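Vanadium-dependent bromoperoxidase (Corallina officinalis, PDB 1QHB) catalyses the vanadate-dependent halogenation of organic substrates, using hydrogen peroxide to oxidise bromide. Local coordinates at residues Ser56-Leu61 with Gly67-Pro72; Ile414-Asn419 with Glu425-Glu430. All coordinates share one frame; numbering follows the deposited sequence.

Interaction 1 (Ser56-Leu61 with Gly67-Pro72)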
ATOM      1  N   SER A  56      24.679 -43.254  -5.212  1.00  6.10           N
ATOM      2  CA  SER A  56      24.449 -42.143  -4.328  1.00  9.72           C
ATOM      3  C   SER A  56      25.409 -42.055  -3.146  1.00 12.15           C
ATOM      4  O   SER A  56      25.945 -43.064  -2.681  1.00 11.59           O
ATOM      5  CB  SER A  56      23.015 -42.241  -3.692  1.00 10.90           C
ATOM      6  OG  SER A  56      22.073 -42.246  -4.774  1.00 13.74           O
ATOM      7  N   PHE A  57      25.546 -40.841  -2.594  1.00 11.26           N
ATOM      8  CA  PHE A  57      26.438 -40.725  -1.430  1.00 11.91           C
ATOM      9  C   PHE A  57      25.793 -41.422  -0.257  1.00 14.41           C
ATOM     10  O   PHE A  57      24.717 -41.013   0.120  1.00  9.28           O
ATOM     11  CB  PHE A  57      26.592 -39.262  -1.045  1.00  9.86           C
ATOM     12  CG  PHE A  57      27.376 -38.978   0.186  1.00 11.91           C
ATOM     13  CD1 PHE A  57      28.750 -38.965   0.194  1.00  7.28           C
ATOM     14  CD2 PHE A  57      26.689 -38.678   1.372  1.00  3.42           C
ATOM     15  CE1 PHE A  57      29.440 -38.692   1.362  1.00  7.93           C
ATOM     16  CE2 PHE A  57      27.380 -38.362   2.526  1.00  9.13           C
ATOM     17  CZ  PHE A  57      28.748 -38.400   2.515  1.00  9.35           C
ATOM     18  N   THR A  58      26.413 -42.438   0.332  1.00 11.58           N
ATOM     19  CA  THR A  58      25.794 -43.068   1.484  1.00 11.18           C
ATOM     20  C   THR A  58      26.868 -43.233   2.555  1.00 14.33           C
ATOM     21  O   THR A  58      26.674 -44.046   3.476  1.00 15.35           O
ATOM     22  CB  THR A  58      25.215 -44.444   1.193  1.00 11.22           C
ATOM     23  OG1 THR A  58      26.330 -45.271   0.797  1.00 13.22           O
ATOM     24  CG2 THR A  58      24.196 -44.473   0.053  1.00 10.02           C
ATOM     25  N   LYS A  59      27.905 -42.420   2.513  1.00 13.93           N
ATOM     26  CA  LYS A  59      28.944 -42.578   3.536  1.00 13.46           C
ATOM     27  C   LYS A  59      28.372 -42.308   4.907  1.00 16.27           C
ATOM     28  O   LYS A  59      27.793 -41.244   5.103  1.00 14.10           O
ATOM     29  CB  LYS A  59      30.085 -41.616   3.187  1.00 13.79           C
ATOM     30  CG  LYS A  59      31.388 -41.956   3.940  1.00 14.00           C
ATOM     31  CD  LYS A  59      32.515 -41.126   3.391  1.00  9.91           C
ATOM     32  CE  LYS A  59      33.783 -41.320   4.240  1.00 15.51           C
ATOM     33  NZ  LYS A  59      34.990 -40.958   3.438  1.00 12.16           N
ATOM     34  N   GLY A  60      28.564 -43.250   5.872  1.00 15.52           N
ATOM     35  CA  GLY A  60      28.053 -43.011   7.230  1.00 14.85           C
ATOM     36  C   GLY A  60      26.908 -43.957   7.553  1.00 15.40           C
ATOM     37  O   GLY A  60      26.729 -44.359   8.699  1.00 17.85           O
ATOM     38  N   LEU A  61      26.085 -44.289   6.579  1.00 13.72           N
ATOM     39  CA  LEU A  61      25.012 -45.251   6.709  1.00 16.48           C
ATOM     40  C   LEU A  61      25.639 -46.640   6.691  1.00 17.53           C
ATOM     41  O   LEU A  61      26.580 -46.857   5.952  1.00 18.27           O
ATOM     42  CB  LEU A  61      24.010 -45.098   5.568  1.00 15.96           C
ATOM     43  CG  LEU A  61      23.376 -43.716   5.386  1.00 20.02           C
ATOM     44  CD1 LEU A  61      22.450 -43.738   4.182  1.00 15.32           C
ATOM     45  CD2 LEU A  61      22.616 -43.312   6.637  1.00 18.92           C
ATOM     46  N   GLY A  67      29.420 -53.258   0.009  1.00 15.25           N
ATOM     47  CA  GLY A  67      29.448 -51.793  -0.020  1.00 17.80           C
ATOM     48  C   GLY A  67      28.094 -51.152  -0.356  1.00 18.85           C
ATOM     49  O   GLY A  67      28.020 -49.929  -0.516  1.00 18.26           O
ATOM     50  N   ALA A  68      27.004 -51.912  -0.353  1.00 15.71           N
ATOM     51  CA  ALA A  68      25.701 -51.317  -0.603  1.00 14.87           C
ATOM     52  C   ALA A  68      25.040 -51.074   0.744  1.00 15.83           C
ATOM     53  O   ALA A  68      25.293 -51.871   1.670  1.00 16.38           O
ATOM     54  CB  ALA A  68      24.796 -52.253  -1.400  1.00 13.93           C
ATOM     55  N   ILE A  69      24.170 -50.059   0.844  1.00 14.52           N
ATOM     56  CA  ILE A  69      23.587 -49.896   2.193  1.00 15.34           C
ATOM     57  C   ILE A  69      22.700 -51.096   2.492  1.00 16.52           C
ATOM     58  O   ILE A  69      22.104 -51.688   1.602  1.00 15.90           O
ATOM     59  CB  ILE A  69      22.786 -48.596   2.335  1.00 20.28           C
ATOM     60  CG1 ILE A  69      21.731 -48.483   1.216  1.00 16.08           C
ATOM     61  CG2 ILE A  69      23.736 -47.411   2.382  1.00 11.14           C
ATOM     62  CD1 ILE A  69      20.907 -47.210   1.447  1.00 25.05           C
ATOM     63  N   ILE A  70      22.545 -51.375   3.764  1.00 15.48           N
ATOM     64  CA  ILE A  70      21.755 -52.510   4.218  1.00 17.18           C
ATOM     65  C   ILE A  70      20.274 -52.161   4.201  1.00 20.44           C
ATOM     66  O   ILE A  70      19.466 -53.072   3.937  1.00 19.43           O
ATOM     67  CB  ILE A  70      22.137 -52.878   5.659  1.00 21.78           C
ATOM     68  CG1 ILE A  70      23.509 -53.586   5.715  1.00 24.31           C
ATOM     69  CG2 ILE A  70      21.098 -53.762   6.332  1.00 22.95           C
ATOM     70  CD1 ILE A  70      24.109 -53.383   7.116  1.00 19.81           C
ATOM     71  N   ASP A  71      19.945 -50.918   4.597  1.00 19.07           N
ATOM     72  CA  ASP A  71      18.516 -50.585   4.645  1.00 18.94           C
ATOM     73  C   ASP A  71      18.226 -49.289   3.900  1.00 17.48           C
ATOM     74  O   ASP A  71      18.563 -48.211   4.373  1.00 19.97           O
ATOM     75  CB  ASP A  71      18.141 -50.491   6.111  1.00 14.03           C
ATOM     76  CG  ASP A  71      16.668 -50.300   6.362  1.00 18.35           C
ATOM     77  OD1 ASP A  71      15.918 -50.097   5.384  1.00 21.43           O
ATOM     78  OD2 ASP A  71      16.266 -50.322   7.533  1.00 27.09           O
ATOM     79  N   PRO A  72      17.409 -49.364   2.861  1.00 21.81           N
ATOM     80  CA  PRO A  72      17.044 -48.218   2.026  1.00 18.54           C
ATOM     81  C   PRO A  72      16.401 -47.171   2.876  1.00 18.74           C
ATOM     82  O   PRO A  72      16.717 -45.968   2.751  1.00 21.02           O
ATOM     83  CB  PRO A  72      16.187 -48.791   0.898  1.00 20.16           C
ATOM     84  CG  PRO A  72      15.834 -50.176   1.287  1.00 20.21           C
ATOM     85  CD  PRO A  72      16.871 -50.640   2.287  1.00 20.34           C
TER

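Interaction 2 (Ile414-Asn419 with Glu425-Glu430)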
ATOM      1  N   ILE A 414      33.581 -50.988  -8.454  1.00 16.74           N
ATOM      2  CA  ILE A 414      34.476 -51.608  -9.422  1.00 16.08           C
ATOM      3  C   ILE A 414      35.198 -52.780  -8.766  1.00 19.24           C
ATOM      4  O   ILE A 414      35.234 -53.838  -9.377  1.00 17.16           O
ATOM      5  CB  ILE A 414      35.512 -50.555  -9.851  1.00 19.86           C
ATOM      6  CG1 ILE A 414      34.807 -49.494 -10.709  1.00 15.62           C
ATOM      7  CG2 ILE A 414      36.701 -51.209 -10.529  1.00 15.84           C
ATOM      8  CD1 ILE A 414      35.696 -48.332 -11.130  1.00  8.02           C
ATOM      9  N   SER A 415      35.764 -52.603  -7.553  1.00 14.94           N
ATOM     10  CA  SER A 415      36.484 -53.721  -6.959  1.00 17.45           C
ATOM     11  C   SER A 415      35.585 -54.929  -6.725  1.00 18.76           C
ATOM     12  O   SER A 415      35.910 -56.077  -7.077  1.00 18.48           O
ATOM     13  CB  SER A 415      37.143 -53.282  -5.638  1.00 14.08           C
ATOM     14  OG  SER A 415      38.137 -54.300  -5.391  1.00 19.78           O
ATOM     15  N   VAL A 416      34.409 -54.707  -6.129  1.00 18.94           N
ATOM     16  CA  VAL A 416      33.456 -55.788  -5.875  1.00 18.35           C
ATOM     17  C   VAL A 416      33.010 -56.457  -7.162  1.00 22.46           C
ATOM     18  O   VAL A 416      33.000 -57.690  -7.209  1.00 22.02           O
ATOM     19  CB  VAL A 416      32.254 -55.249  -5.100  1.00 21.23           C
ATOM     20  CG1 VAL A 416      31.089 -56.227  -5.037  1.00 17.42           C
ATOM     21  CG2 VAL A 416      32.746 -54.868  -3.714  1.00  9.30           C
ATOM     22  N   ASN A 417      32.614 -55.705  -8.206  1.00 19.95           N
ATOM     23  CA  ASN A 417      32.198 -56.332  -9.458  1.00 20.88           C
ATOM     24  C   ASN A 417      33.277 -57.169 -10.133  1.00 22.87           C
ATOM     25  O   ASN A 417      33.016 -58.260 -10.693  1.00 23.29           O
ATOM     26  CB  ASN A 417      31.781 -55.221 -10.417  1.00 13.28           C
ATOM     27  CG  ASN A 417      31.516 -55.552 -11.861  1.00 21.33           C
ATOM     28  OD1 ASN A 417      32.369 -55.828 -12.709  1.00 20.75           O
ATOM     29  ND2 ASN A 417      30.249 -55.512 -12.264  1.00 16.76           N
ATOM     30  N   LYS A 418      34.475 -56.615 -10.242  1.00 22.43           N
ATOM     31  CA  LYS A 418      35.567 -57.340 -10.887  1.00 20.70           C
ATOM     32  C   LYS A 418      35.943 -58.599 -10.073  1.00 24.99           C
ATOM     33  O   LYS A 418      36.112 -59.660 -10.687  1.00 24.14           O
ATOM     34  CB  LYS A 418      36.773 -56.423 -11.074  1.00 23.22           C
ATOM     35  CG  LYS A 418      37.959 -57.085 -11.766  1.00 26.55           C
ATOM     36  CD  LYS A 418      38.737 -56.043 -12.567  1.00 28.93           C
ATOM     37  CE  LYS A 418      39.839 -56.683 -13.391  1.00 35.05           C
ATOM     38  NZ  LYS A 418      39.307 -57.609 -14.419  1.00 39.27           N
ATOM     39  N   ASN A 419      36.027 -58.586  -8.745  1.00 23.35           N
ATOM     40  CA  ASN A 419      36.294 -59.769  -7.956  1.00 26.56           C
ATOM     41  C   ASN A 419      35.184 -60.803  -8.131  1.00 29.86           C
ATOM     42  O   ASN A 419      35.473 -62.000  -8.375  1.00 30.02           O
ATOM     43  CB  ASN A 419      36.446 -59.443  -6.467  1.00 23.63           C
ATOM     44  CG  ASN A 419      37.872 -58.977  -6.217  1.00 29.08           C
ATOM     45  OD1 ASN A 419      38.803 -59.710  -6.556  1.00 31.30           O
ATOM     46  ND2 ASN A 419      38.063 -57.800  -5.655  1.00 24.34           N
ATOM     47  N   GLU A 425      30.671 -64.659 -10.965  1.00 43.88           N
ATOM     48  CA  GLU A 425      29.477 -64.228 -10.214  1.00 41.08           C
ATOM     49  C   GLU A 425      29.109 -62.814 -10.655  1.00 38.61           C
ATOM     50  O   GLU A 425      29.966 -62.081 -11.168  1.00 37.32           O
ATOM     51  CB  GLU A 425      29.845 -64.235  -8.754  1.00 49.78           C
ATOM     52  CG  GLU A 425      28.916 -64.616  -7.645  1.00 66.14           C
ATOM     53  CD  GLU A 425      29.547 -64.308  -6.293  1.00 74.93           C
ATOM     54  OE1 GLU A 425      30.778 -64.463  -6.155  1.00 78.84           O
ATOM     55  OE2 GLU A 425      28.800 -63.892  -5.381  1.00 86.05           O
ATOM     56  N   SER A 426      27.865 -62.396 -10.447  1.00 34.85           N
ATOM     57  CA  SER A 426      27.484 -61.070 -10.898  1.00 33.03           C
ATOM     58  C   SER A 426      27.122 -60.176  -9.725  1.00 32.26           C
ATOM     59  O   SER A 426      26.225 -60.544  -8.966  1.00 30.06           O
ATOM     60  CB  SER A 426      26.330 -61.065 -11.893  1.00 39.67           C
ATOM     61  OG  SER A 426      26.648 -61.889 -13.010  1.00 50.86           O
ATOM     62  N   VAL A 427      27.878 -59.093  -9.567  1.00 24.95           N
ATOM     63  CA  VAL A 427      27.564 -58.157  -8.487  1.00 23.09           C
ATOM     64  C   VAL A 427      27.695 -56.773  -9.135  1.00 22.97           C
ATOM     65  O   VAL A 427      28.728 -56.500  -9.755  1.00 20.60           O
ATOM     66  CB  VAL A 427      28.401 -58.263  -7.215  1.00 24.35           C
ATOM     67  CG1 VAL A 427      27.855 -57.343  -6.130  1.00 22.45           C
ATOM     68  CG2 VAL A 427      28.444 -59.667  -6.629  1.00 24.63           C
ATOM     69  N   PHE A 428      26.650 -55.939  -9.049  1.00 20.66           N
ATOM     70  CA  PHE A 428      26.750 -54.599  -9.649  1.00 19.37           C
ATOM     71  C   PHE A 428      27.062 -54.624 -11.142  1.00 20.07           C
ATOM     72  O   PHE A 428      27.976 -53.997 -11.688  1.00 19.71           O
ATOM     73  CB  PHE A 428      27.765 -53.712  -8.924  1.00 21.08           C
ATOM     74  CG  PHE A 428      27.627 -53.575  -7.441  1.00 17.18           C
ATOM     75  CD1 PHE A 428      26.387 -53.538  -6.812  1.00 13.10           C
ATOM     76  CD2 PHE A 428      28.761 -53.496  -6.636  1.00 17.10           C
ATOM     77  CE1 PHE A 428      26.288 -53.396  -5.442  1.00 12.98           C
ATOM     78  CE2 PHE A 428      28.667 -53.371  -5.250  1.00 15.70           C
ATOM     79  CZ  PHE A 428      27.422 -53.306  -4.656  1.00 15.32           C
ATOM     80  N   PRO A 429      26.157 -55.231 -11.898  1.00 21.08           N
ATOM     81  CA  PRO A 429      26.242 -55.344 -13.342  1.00 20.80           C
ATOM     82  C   PRO A 429      26.230 -54.007 -14.013  1.00 21.81           C
ATOM     83  O   PRO A 429      26.858 -53.765 -15.062  1.00 22.25           O
ATOM     84  CB  PRO A 429      25.069 -56.236 -13.732  1.00 22.98           C
ATOM     85  CG  PRO A 429      24.104 -56.152 -12.615  1.00 21.33           C
ATOM     86  CD  PRO A 429      24.951 -55.943 -11.382  1.00 20.49           C
ATOM     87  N   GLU A 430      25.692 -52.986 -13.354  1.00 20.94           N
ATOM     88  CA  GLU A 430      25.650 -51.616 -13.842  1.00 21.51           C
ATOM     89  C   GLU A 430      27.052 -51.090 -14.108  1.00 22.02           C
ATOM     90  O   GLU A 430      27.196 -50.206 -14.947  1.00 24.85           O
ATOM     91  CB  GLU A 430      24.929 -50.709 -12.835  1.00 26.70           C
ATOM     92  CG  GLU A 430      23.514 -51.184 -12.510  1.00 24.12           C
ATOM     93  CD  GLU A 430      23.471 -52.066 -11.287  1.00 34.43           C
ATOM     94  OE1 GLU A 430      24.376 -52.909 -11.114  1.00 32.05           O
ATOM     95  OE2 GLU A 430      22.602 -52.016 -10.392  1.00 44.26           O
TER
HETATM   96  O   HOH W   1      30.156 -59.303 -11.257  1.00 45.68           O

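Interaction 1 (Ser56-Leu61 with Gly67-Pro72)
In the irregular loop that leads into helix 72-84, the chain doubles back so that a β-turn carrying T58 and L61 meets I69. The turn is close to type II: L61 N bonds back to T58 O at 3.2 Å, with K59 and G60 at its corners. G60 has a positive phi, where a side chain would run into the carbonyl of K59, so glycine suits the corner. Both T58 and L61 send their CB toward the 67-72 segment, and a single methyl, I69 CG2, receives them. I69 CG2 lies 3.5 Å from T58 CB and 3.8 Å from T58 CG2, the two side chains meeting at a slant. With chi1 at 53°, I69 tucks CG1 between its own backbone N and carbonyl carbon, and CG2 is the branch presented to the turn. No hydrogen bond joins the two segments; the contact is made largely by carbon surfaces. T58 OG1 also lies against the methyl, 3.7 Å from I69 CG2, while its hydrogen bond goes to NE2 of H63, in the loop between the segments. F75 of helix 72-84 touches T58, L61 and I69 alike, and F53 also packs on I69. D71 is the N-cap just ahead of that helix, its OD1 accepting from D73 N. The side chain of T58 is about 9 Å from that of R406, which probably binds vanadate. L61 adds its share through the base of its side chain, with CB 3.9 Å from I69 CG2.

Interaction 2 (Ile414-Asn419 with Glu425-Glu430)
V416 opens the contact on helix 407-422, where the chain leaving the helix runs back beside it before helix 432-437. With chi1 at 168°, its CG1 stands anti to the backbone N and points to the returning chain, meeting V427 CG1 at 3.6 Å and F428 CE2 at 3.8 Å. The approach to the F428 ring is oblique. V427 CG1 also sits 3.9 Å above that ring, over its centre, so the two valines and the phenylalanine pack as one apolar group. F428 has a positive phi, which turns the chain sharply ahead of P429.

N417 follows and makes the polar half. Its CG is likewise anti to the backbone N, and ND2 bonds to F428 O at 2.8 Å, coming from well above the carbonyl plane. A weak, longer bond runs from ND2 to V427 O at 3.1 Å, while D432 OD1 at the start of the next helix is a third acceptor for the same nitrogen. A leucine here would probably leave the carbonyls of V427 and F428 and the carboxylate of D432 without this donor, and the returning chain less firmly fixed to the helix. At the N417 carbonyl a water takes over: it accepts from V427 N at 2.8 Å and lies within hydrogen-bonding distance of N417 O and E425 O.

N417 thus supplies the directional bonds and a large share of the contact, V416 the apolar part. Neither bond is straight (132° to F428 O, 130° to V427 O), as expected if two N-H groups are shared among three oxygens.

How the interactions relate
Following the chain from its N terminus, interaction 1 comes first and closes a short loop of five residues just before helix 72-84. Interaction 2 opens some 340 residues later and bridges five residues, the last turn of helix 407-422 and the start of the loop after it, as the chain returns toward helix 432-437. The two are in series, neither nested nor crossed, yet they lie on the same side of the chain's centre, with centres about 17 Å apart and nearest atoms about 4 Å apart without touching. Neighbours join them: N66, inside the first loop, meets V416, and K59 pairs with E408 on helix 407-422. Together they set the N-terminal loop region against that helix.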